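PDB 2X8X: Tlr1789 protein from Thermosynechococcus elongatus, which probably serves as an Omp85-family outer-membrane protein related to Toc75 in insertion or transport of proteins, its POTRA domains likely engaging the client polypeptides. Local coordinates for residues T121-N126 with L147-G152; E97-Q102 with R110-G115; M182-G187 with Q192-A197. All blocks are in the same frame, centred on the assembly; numbering follows the deposited sequence.

Interaction 1. Residues T121-N126 with L147-G152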
loop_
_atom_site.group_PDB
_atom_site.type_symbol
_atom_site.label_atom_id
_atom_site.label_comp_id
_atom_site.label_asym_id
_atom_site.label_seq_id
_atom_site.Cartn_x
_atom_site.Cartn_y
_atom_site.Cartn_z
ATOM N N THR A 121 -7.867 -0.611 4.572
ATOM C CA THR A 121 -8.977 -0.595 5.521
ATOM C C THR A 121 -10.196 -1.307 4.943
ATOM O O THR A 121 -10.863 -2.038 5.655
ATOM C CB THR A 121 -9.365 0.858 5.966
ATOM O OG1 THR A 121 -8.223 1.459 6.566
ATOM C CG2 THR A 121 -10.487 0.841 6.963
ATOM N N PHE A 122 -10.498 -1.123 3.668
ATOM C CA PHE A 122 -11.556 -1.917 3.059
ATOM C C PHE A 122 -11.309 -3.434 3.257
ATOM O O PHE A 122 -12.200 -4.145 3.746
ATOM C CB PHE A 122 -11.766 -1.578 1.599
ATOM C CG PHE A 122 -12.579 -2.617 0.845
ATOM C CD1 PHE A 122 -13.989 -2.535 0.822
ATOM C CD2 PHE A 122 -11.937 -3.680 0.180
ATOM C CE1 PHE A 122 -14.768 -3.502 0.119
ATOM C CE2 PHE A 122 -12.678 -4.670 -0.515
ATOM C CZ PHE A 122 -14.106 -4.586 -0.550
ATOM N N TYR A 123 -10.116 -3.924 2.963
ATOM C CA TYR A 123 -9.869 -5.359 3.240
ATOM C C TYR A 123 -10.081 -5.722 4.710
ATOM O O TYR A 123 -10.760 -6.698 5.019
ATOM C CB TYR A 123 -8.434 -5.734 2.860
ATOM C CG TYR A 123 -8.219 -5.700 1.333
ATOM C CD1 TYR A 123 -9.013 -6.468 0.484
ATOM C CD2 TYR A 123 -7.182 -4.943 0.745
ATOM C CE1 TYR A 123 -8.820 -6.450 -0.954
ATOM C CE2 TYR A 123 -6.986 -4.938 -0.705
ATOM C CZ TYR A 123 -7.800 -5.682 -1.515
ATOM O OH TYR A 123 -7.660 -5.721 -2.903
ATOM N N ARG A 124 -9.462 -4.973 5.596
ATOM C CA ARG A 124 -9.423 -5.352 7.002
ATOM C C ARG A 124 -10.781 -5.304 7.629
ATOM O O ARG A 124 -11.097 -6.156 8.412
ATOM C CB ARG A 124 -8.498 -4.413 7.767
ATOM C CG ARG A 124 -7.732 -5.027 8.932
ATOM C CD ARG A 124 -6.651 -4.014 9.415
ATOM N NE ARG A 124 -7.226 -2.665 9.468
ATOM C CZ ARG A 124 -6.819 -1.602 8.752
ATOM N NH1 ARG A 124 -5.746 -1.648 7.914
ATOM N NH2 ARG A 124 -7.501 -0.466 8.914
ATOM N N ASP A 125 -11.587 -4.317 7.272
ATOM C CA ASP A 125 -12.903 -4.141 7.898
ATOM C C ASP A 125 -13.921 -5.154 7.365
ATOM O O ASP A 125 -14.877 -5.468 8.051
ATOM C CB ASP A 125 -13.458 -2.704 7.692
ATOM C CG ASP A 125 -12.768 -1.641 8.605
ATOM O OD1 ASP A 125 -11.801 -1.970 9.386
ATOM O OD2 ASP A 125 -13.196 -0.458 8.496
ATOM N N ASN A 126 -13.728 -5.640 6.150
ATOM C CA ASN A 126 -14.628 -6.611 5.549
ATOM C C ASN A 126 -14.207 -8.055 5.861
ATOM O O ASN A 126 -14.857 -9.021 5.427
ATOM C CB ASN A 126 -14.738 -6.349 4.059
ATOM C CG ASN A 126 -15.783 -5.275 3.735
ATOM O OD1 ASN A 126 -16.959 -5.482 3.969
ATOM N ND2 ASN A 126 -15.356 -4.122 3.203
ATOM N N LEU A 147 -1.499 0.466 -9.142
ATOM C CA LEU A 147 -1.278 -0.220 -7.884
ATOM C C LEU A 147 -1.473 -1.765 -8.034
ATOM O O LEU A 147 -2.198 -2.237 -8.932
ATOM C CB LEU A 147 -2.348 0.298 -6.917
ATOM C CG LEU A 147 -2.425 1.783 -6.688
ATOM C CD1 LEU A 147 -3.543 2.001 -5.696
ATOM C CD2 LEU A 147 -1.098 2.222 -6.087
ATOM N N GLN A 148 -0.851 -2.527 -7.128
ATOM C CA GLN A 148 -1.042 -3.966 -7.027
ATOM C C GLN A 148 -1.637 -4.223 -5.700
ATOM O O GLN A 148 -1.253 -3.544 -4.727
ATOM C CB GLN A 148 0.313 -4.659 -7.047
ATOM C CG GLN A 148 1.126 -4.364 -8.297
ATOM C CD GLN A 148 2.506 -5.068 -8.254
ATOM O OE1 GLN A 148 3.525 -4.408 -8.365
ATOM N NE2 GLN A 148 2.528 -6.352 -7.981
ATOM N N VAL A 149 -2.574 -5.172 -5.618
ATOM C CA VAL A 149 -2.984 -5.749 -4.340
ATOM C C VAL A 149 -2.707 -7.271 -4.335
ATOM O O VAL A 149 -2.635 -7.912 -5.398
ATOM C CB VAL A 149 -4.427 -5.510 -4.062
ATOM C CG1 VAL A 149 -4.717 -3.985 -3.934
ATOM C CG2 VAL A 149 -5.208 -6.101 -5.199
ATOM N N ALA A 150 -2.497 -7.784 -3.133
ATOM C CA ALA A 150 -2.503 -9.217 -2.849
ATOM C C ALA A 150 -3.588 -9.368 -1.822
ATOM O O ALA A 150 -3.410 -8.962 -0.681
ATOM C CB ALA A 150 -1.208 -9.626 -2.271
ATOM N N GLU A 151 -4.694 -9.964 -2.236
ATOM C CA GLU A 151 -5.893 -9.984 -1.441
ATOM C C GLU A 151 -5.900 -11.158 -0.463
ATOM O O GLU A 151 -6.637 -11.113 0.504
ATOM C CB GLU A 151 -7.073 -10.127 -2.375
ATOM C CG GLU A 151 -7.162 -8.923 -3.330
ATOM C CD GLU A 151 -8.540 -8.773 -3.893
ATOM O OE1 GLU A 151 -9.265 -9.787 -3.973
ATOM O OE2 GLU A 151 -8.908 -7.652 -4.227
ATOM N N GLY A 152 -5.079 -12.180 -0.710
ATOM C CA GLY A 152 -5.051 -13.380 0.163
ATOM C C GLY A 152 -5.839 -14.536 -0.464
ATOM O O GLY A 152 -6.663 -15.172 0.179
#
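Tyr123, near the C-terminal end of helix 109-125, sends its phenol down to the end of strand 144-150, where Glu151 and Val149 receive it. Its side chain and that of Glu151 meet at about a right angle, and the phenol ring and the carboxylate are turned 74° against each other. Carboxylate oxygen Glu151 OE2 lies at the edge of the ring, in its plane, and Tyr123 OH donates a 2.7 Å hydrogen bond to it. On the acceptor this bond arrives from the anti side, 25° out of the carboxylate plane. Glu151 reaches that position with CG beside its own backbone N (chi1 -62°) and an extended chain beyond, which also lays CG 3.3 Å from Tyr123 OH.

Val149 approaches obliquely from the strand. Its CG2 methyl lies 3.4 Å from Tyr123 OH, while the other methyl, CG1, sits 4.1 Å from ring atom Tyr123 CE2. The hydroxyl is thus wedged between an isopropyl group and a carboxylate, and the bond to Glu151 gives this buried hydroxyl a partner and would be expected to restrict its rotation.

The carboxylate is itself fastened to the loop after strand 81-85: Glu151 OE2 also accepts from the backbone N atoms of Gln88 and Leu90, and OE1 from that of Val89. Three backbone N-H groups and a phenol around one buried carboxylate would be expected to favour its charged form. Val89 and Leu90 also touch Tyr123, so helix, strand end and loop meet around the buried carboxylate. Helices 92-99 and 109-125 packed on a mixed sheet of strands 81-85, 144-150 and 132-139, in the chain order beta-alpha-alpha-beta-beta, are characteristic of the POTRA fold, here the middle of three such domains in this N-terminal fragment.

Interaction 2. Residues E97-Q102 with R110-G115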
loop_
_atom_site.group_PDB
_atom_site.type_symbol
_atom_site.label_atom_id
_atom_site.label_comp_id
_atom_site.label_asym_id
_atom_site.label_seq_id
_atom_site.Cartn_x
_atom_site.Cartn_y
_atom_site.Cartn_z
ATOM N N GLU A 97 -13.921 5.142 -6.909
ATOM C CA GLU A 97 -14.570 5.922 -5.846
ATOM C C GLU A 97 -13.587 6.422 -4.744
ATOM O O GLU A 97 -13.620 7.588 -4.341
ATOM C CB GLU A 97 -15.707 5.070 -5.309
ATOM C CG GLU A 97 -16.281 5.422 -3.963
ATOM C CD GLU A 97 -17.235 4.304 -3.472
ATOM O OE1 GLU A 97 -17.566 3.373 -4.287
ATOM O OE2 GLU A 97 -17.651 4.364 -2.284
ATOM N N ILE A 98 -12.716 5.561 -4.225
ATOM C CA ILE A 98 -11.680 6.019 -3.249
ATOM C C ILE A 98 -10.833 7.210 -3.735
ATOM O O ILE A 98 -10.644 8.202 -3.015
ATOM C CB ILE A 98 -10.760 4.809 -2.794
ATOM C CG1 ILE A 98 -11.583 3.855 -1.954
ATOM C CG2 ILE A 98 -9.433 5.281 -2.072
ATOM C CD1 ILE A 98 -10.924 2.452 -1.880
ATOM N N PHE A 99 -10.428 7.162 -4.993
ATOM C CA PHE A 99 -9.517 8.121 -5.521
ATOM C C PHE A 99 -10.204 9.279 -6.274
ATOM O O PHE A 99 -9.521 10.253 -6.533
ATOM C CB PHE A 99 -8.369 7.456 -6.363
ATOM C CG PHE A 99 -7.426 6.609 -5.545
ATOM C CD1 PHE A 99 -7.637 5.235 -5.432
ATOM C CD2 PHE A 99 -6.334 7.152 -4.869
ATOM C CE1 PHE A 99 -6.784 4.430 -4.661
ATOM C CE2 PHE A 99 -5.490 6.346 -4.143
ATOM C CZ PHE A 99 -5.710 4.972 -4.030
ATOM N N ALA A 100 -11.517 9.211 -6.568
ATOM C CA ALA A 100 -12.255 10.352 -7.230
ATOM C C ALA A 100 -11.883 11.767 -6.746
ATOM O O ALA A 100 -11.728 12.661 -7.608
ATOM C CB ALA A 100 -13.841 10.147 -7.213
ATOM N N PRO A 101 -11.720 11.994 -5.394
ATOM C CA PRO A 101 -11.459 13.395 -5.002
ATOM C C PRO A 101 -10.110 13.969 -5.499
ATOM O O PRO A 101 -9.915 15.207 -5.539
ATOM C CB PRO A 101 -11.484 13.353 -3.474
ATOM C CG PRO A 101 -12.531 12.170 -3.129
ATOM C CD PRO A 101 -12.085 11.138 -4.223
ATOM N N GLN A 102 -9.203 13.073 -5.868
ATOM C CA GLN A 102 -7.842 13.440 -6.283
ATOM C C GLN A 102 -7.671 13.642 -7.798
ATOM O O GLN A 102 -6.616 14.167 -8.257
ATOM C CB GLN A 102 -6.843 12.355 -5.819
ATOM C CG GLN A 102 -6.770 12.259 -4.308
ATOM C CD GLN A 102 -5.840 11.138 -3.829
ATOM O OE1 GLN A 102 -6.251 10.305 -2.999
ATOM N NE2 GLN A 102 -4.629 11.094 -4.334
ATOM N N ARG A 110 1.508 11.900 -0.603
ATOM C CA ARG A 110 0.873 11.727 0.723
ATOM C C ARG A 110 -0.626 11.404 0.597
ATOM O O ARG A 110 -1.110 10.533 1.287
ATOM C CB ARG A 110 0.981 12.982 1.607
ATOM C CG ARG A 110 2.307 13.561 1.809
ATOM C CD ARG A 110 1.989 14.775 2.762
ATOM N NE ARG A 110 3.165 15.507 3.195
ATOM C CZ ARG A 110 3.554 15.647 4.461
ATOM N NH1 ARG A 110 2.832 15.116 5.456
ATOM N NH2 ARG A 110 4.685 16.311 4.728
ATOM N N GLU A 111 -1.361 12.137 -0.236
ATOM C CA GLU A 111 -2.766 11.829 -0.490
ATOM C C GLU A 111 -2.961 10.428 -1.152
ATOM O O GLU A 111 -3.888 9.688 -0.792
ATOM C CB GLU A 111 -3.402 12.853 -1.413
ATOM C CG GLU A 111 -3.304 14.345 -0.863
ATOM C CD GLU A 111 -3.894 15.426 -1.868
ATOM O OE1 GLU A 111 -5.014 15.175 -2.378
ATOM O OE2 GLU A 111 -3.270 16.517 -2.133
ATOM N N LEU A 112 -2.103 10.071 -2.073
ATOM C CA LEU A 112 -2.117 8.708 -2.607
ATOM C C LEU A 112 -1.955 7.673 -1.543
ATOM O O LEU A 112 -2.618 6.633 -1.590
ATOM C CB LEU A 112 -1.035 8.503 -3.646
ATOM C CG LEU A 112 -1.200 7.192 -4.462
ATOM C CD1 LEU A 112 -2.288 7.305 -5.495
ATOM C CD2 LEU A 112 0.107 6.976 -5.258
ATOM N N GLN A 113 -1.029 7.873 -0.609
ATOM C CA GLN A 113 -0.852 6.943 0.499
ATOM C C GLN A 113 -2.105 6.908 1.407
ATOM O O GLN A 113 -2.492 5.860 1.907
ATOM C CB GLN A 113 0.368 7.369 1.336
ATOM C CG GLN A 113 0.773 6.353 2.406
ATOM C CD GLN A 113 1.013 4.969 1.795
ATOM O OE1 GLN A 113 0.604 3.975 2.356
ATOM N NE2 GLN A 113 1.599 4.924 0.596
ATOM N N ALA A 114 -2.759 8.029 1.609
ATOM C CA ALA A 114 -4.049 7.993 2.332
ATOM C C ALA A 114 -5.095 7.126 1.567
ATOM O O ALA A 114 -5.826 6.326 2.196
ATOM C CB ALA A 114 -4.566 9.432 2.567
ATOM N N GLY A 115 -5.171 7.240 0.233
ATOM C CA GLY A 115 -6.029 6.303 -0.488
ATOM C C GLY A 115 -5.626 4.843 -0.399
ATOM O O GLY A 115 -6.465 3.958 -0.380
#
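Apolar contact between Phe99 and the face of helix 109-125 formed by Leu112 and Gly115 makes up one part of the meeting of these two segments. Phe99 CE2 lies 3.6 Å from Leu112 CD1, the side chains crossing at a slant, and the neighbouring ring atom Phe99 CZ is 3.6 Å from the carbonyl carbon of Gly115. Leu112 can offer that methyl because its CG stands opposite the backbone N (chi1 -167°), which swings the branched end toward the ring. With no side chain on Gly115, the ring lies directly against its main chain, Phe99 CE2 being 3.7 Å from Gly115 CA. Ile98 adds a methyl-to-backbone contact, its CG2 3.7 Å from Gly115 O. The same methyl rests over one face of the Phe99 ring, displaced toward the rim.

The polar side chains Gln102 and Glu111 make up the other group, a substantial second part of the contact. They run past one another in opposite directions, with the amide and carboxylate planes 47° apart. The Gln102 amide carbon CD lies 3.8 Å from the Glu111 methylene CB, and the carboxylate oxygen Glu111 OE1 lies 3.9 Å from the methylene Gln102 CG.

Charge enters from outside, since Glu111 OE1 forms a salt bridge with Arg105 in the connection between the helices. Asn108 OD1 accepts from the backbone N of Glu111 at the start of helix 109-125.

Within this POTRA domain the contact joins the end of helix 92-99 and the 3-10 segment 100-102 following it to the first turns of helix 109-125. Ile119, farther along that helix, extends the apolar seam against Ile98 and Phe99, while strand 144-150 closes it from the sheet through Leu147 on Phe99 and Val145 on Leu112.

Interaction 3. Residues M182-G187 with Q192-A197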
loop_
_atom_site.group_PDB
_atom_site.type_symbol
_atom_site.label_atom_id
_atom_site.label_comp_id
_atom_site.label_asym_id
_atom_site.label_seq_id
_atom_site.Cartn_x
_atom_site.Cartn_y
_atom_site.Cartn_z
ATOM N N MET A 182 -17.142 -26.480 4.679
ATOM C CA MET A 182 -16.292 -25.311 4.537
ATOM C C MET A 182 -16.643 -24.463 3.322
ATOM O O MET A 182 -16.661 -24.957 2.190
ATOM C CB MET A 182 -14.820 -25.741 4.459
ATOM C CG MET A 182 -14.355 -26.358 5.781
ATOM S SD MET A 182 -12.591 -26.640 5.655
ATOM C CE MET A 182 -11.918 -24.941 5.496
ATOM N N ASP A 183 -16.890 -23.187 3.570
ATOM C CA ASP A 183 -16.921 -22.163 2.491
ATOM C C ASP A 183 -15.537 -21.696 2.024
ATOM O O ASP A 183 -15.395 -21.196 0.891
ATOM C CB ASP A 183 -17.667 -20.910 2.943
ATOM C CG ASP A 183 -19.153 -21.127 3.131
ATOM O OD1 ASP A 183 -19.756 -22.015 2.449
ATOM O OD2 ASP A 183 -19.719 -20.358 3.951
ATOM N N THR A 184 -14.546 -21.748 2.907
ATOM C CA THR A 184 -13.158 -21.498 2.488
ATOM C C THR A 184 -12.694 -22.655 1.588
ATOM O O THR A 184 -12.566 -23.779 2.071
ATOM C CB THR A 184 -12.247 -21.403 3.721
ATOM O OG1 THR A 184 -12.776 -20.411 4.608
ATOM C CG2 THR A 184 -10.806 -20.986 3.339
ATOM N N GLN A 185 -12.507 -22.396 0.278
ATOM C CA GLN A 185 -12.190 -23.440 -0.745
ATOM C C GLN A 185 -11.114 -22.844 -1.673
ATOM O O GLN A 185 -10.947 -21.654 -1.687
ATOM C CB GLN A 185 -13.440 -23.858 -1.562
ATOM C CG GLN A 185 -14.540 -24.482 -0.694
ATOM C CD GLN A 185 -14.251 -25.927 -0.254
ATOM O OE1 GLN A 185 -13.354 -26.565 -0.783
ATOM N NE2 GLN A 185 -15.044 -26.451 0.697
ATOM N N PRO A 186 -10.350 -23.672 -2.401
ATOM C CA PRO A 186 -9.435 -23.042 -3.374
ATOM C C PRO A 186 -10.115 -22.015 -4.295
ATOM O O PRO A 186 -11.284 -22.205 -4.677
ATOM C CB PRO A 186 -8.857 -24.213 -4.161
ATOM C CG PRO A 186 -8.861 -25.327 -3.176
ATOM C CD PRO A 186 -10.096 -25.120 -2.243
ATOM N N GLY A 187 -9.400 -20.901 -4.559
ATOM C CA GLY A 187 -9.929 -19.770 -5.310
ATOM C C GLY A 187 -10.673 -18.674 -4.562
ATOM O O GLY A 187 -10.937 -17.635 -5.152
ATOM N N GLN A 192 -11.625 -13.959 7.544
ATOM C CA GLN A 192 -11.480 -14.494 8.908
ATOM C C GLN A 192 -12.830 -14.864 9.507
ATOM O O GLN A 192 -12.893 -15.748 10.386
ATOM C CB GLN A 192 -10.671 -13.500 9.768
ATOM C CG GLN A 192 -10.561 -13.851 11.208
ATOM C CD GLN A 192 -11.335 -12.854 12.038
ATOM O OE1 GLN A 192 -11.159 -11.620 11.865
ATOM N NE2 GLN A 192 -12.203 -13.359 12.940
ATOM N N LYS A 193 -13.890 -14.229 8.992
ATOM C CA LYS A 193 -15.288 -14.471 9.374
ATOM C C LYS A 193 -15.724 -15.836 8.875
ATOM O O LYS A 193 -16.387 -16.597 9.590
ATOM C CB LYS A 193 -16.202 -13.420 8.713
ATOM C CG LYS A 193 -16.683 -12.297 9.584
ATOM C CD LYS A 193 -15.554 -11.684 10.415
ATOM C CE LYS A 193 -15.941 -11.662 11.900
ATOM N NZ LYS A 193 -15.586 -10.319 12.431
ATOM N N THR A 194 -15.387 -16.106 7.615
ATOM C CA THR A 194 -15.718 -17.403 6.989
ATOM C C THR A 194 -14.903 -18.524 7.607
ATOM O O THR A 194 -15.478 -19.577 7.871
ATOM C CB THR A 194 -15.478 -17.455 5.448
ATOM O OG1 THR A 194 -15.837 -16.208 4.861
ATOM C CG2 THR A 194 -16.302 -18.624 4.821
ATOM N N VAL A 195 -13.597 -18.303 7.848
ATOM C CA VAL A 195 -12.803 -19.306 8.574
ATOM C C VAL A 195 -13.394 -19.707 9.947
ATOM O O VAL A 195 -13.513 -20.907 10.274
ATOM C CB VAL A 195 -11.310 -18.919 8.758
ATOM C CG1 VAL A 195 -10.606 -19.994 9.561
ATOM C CG2 VAL A 195 -10.610 -18.716 7.412
ATOM N N GLN A 196 -13.776 -18.701 10.721
ATOM C CA GLN A 196 -14.467 -18.879 11.996
ATOM C C GLN A 196 -15.684 -19.722 11.898
ATOM O O GLN A 196 -15.834 -20.641 12.708
ATOM C CB GLN A 196 -14.998 -17.561 12.542
ATOM C CG GLN A 196 -14.001 -16.526 12.717
ATOM C CD GLN A 196 -13.033 -16.847 13.774
ATOM O OE1 GLN A 196 -12.216 -17.773 13.640
ATOM N NE2 GLN A 196 -13.079 -16.054 14.858
ATOM N N ALA A 197 -16.574 -19.317 10.987
ATOM C CA ALA A 197 -17.810 -20.015 10.713
ATOM C C ALA A 197 -17.571 -21.475 10.326
ATOM O O ALA A 197 -18.302 -22.401 10.758
ATOM C CB ALA A 197 -18.601 -19.259 9.608
#
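Thr194 has its CG2 methyl opposite the backbone N and OG1 beside it (chi1 -38°), a setting that turns the methyl toward Asp183. Thr184 shares this order of branches (chi1 -54°), but there it is the hydroxyl that is brought against the helix. The two threonines thus present different groups to the same narrow interface, which lies in the last of the three POTRA domains of this fragment and joins the loop after helix 175-179 to the opening turns of helix 192-205.

The tightest touch is between Asp183 CB and Thr194 CG2, 3.3 Å apart, with the two side chains crossing at about a right angle. Here the aspartate works through its methylene; its oxygen OD2 stays 3.9 Å from that Thr194 methyl and has a weak, long ion pair with Arg201 one turn beyond the segment. Asp183 itself lies at the exposed margin of the contact.

Deeper in, Thr184 OG1 sits beside two residues of the helix, 3.9 Å from Val195 CG2 and 4.1 Å from Thr194 CB. These are van der Waals distances, and the hydroxyl finds its polar partner in Asp198 OD2. The other oxygen of that carboxylate, OD1, accepts from the backbone N of Asp183. Asp198 therefore holds two consecutive residues of the loop and so probably sets the position of the side chains that meet Thr194 and Val195. Leu190, from the connection leading into the helix, touches both Thr184 and Val195, and Leu226 of strand 224-232 packs on Thr184 from the sheet.

The loop also braces itself: Gln185 NE2 donates to Met182 O at 2.7 Å, with an N-H...O angle of 162° and the amide N standing off the carbonyl plane.

Interactions 1 and 2 belong to the same POTRA domain and share helix 109-125, whose early turns serve interaction 2 and whose end serves interaction 1. Their centres are 15 Å apart, and they touch where Leu147 CD1 meets Phe99 CZ at 4.0 Å. Both are buried, but interaction 1 centres on a polar bond in the interior, whereas interaction 2 combines apolar packing with polar side chains lying alongside one another. Interaction 3, in the following domain, is only partly buried and joins helix to loop through small van der Waals contacts, its polar fastening supplied by Asp198, the next residue of its helix. Its nearest atoms lie about 6 Å from interaction 1 and about 19 Å from interaction 2.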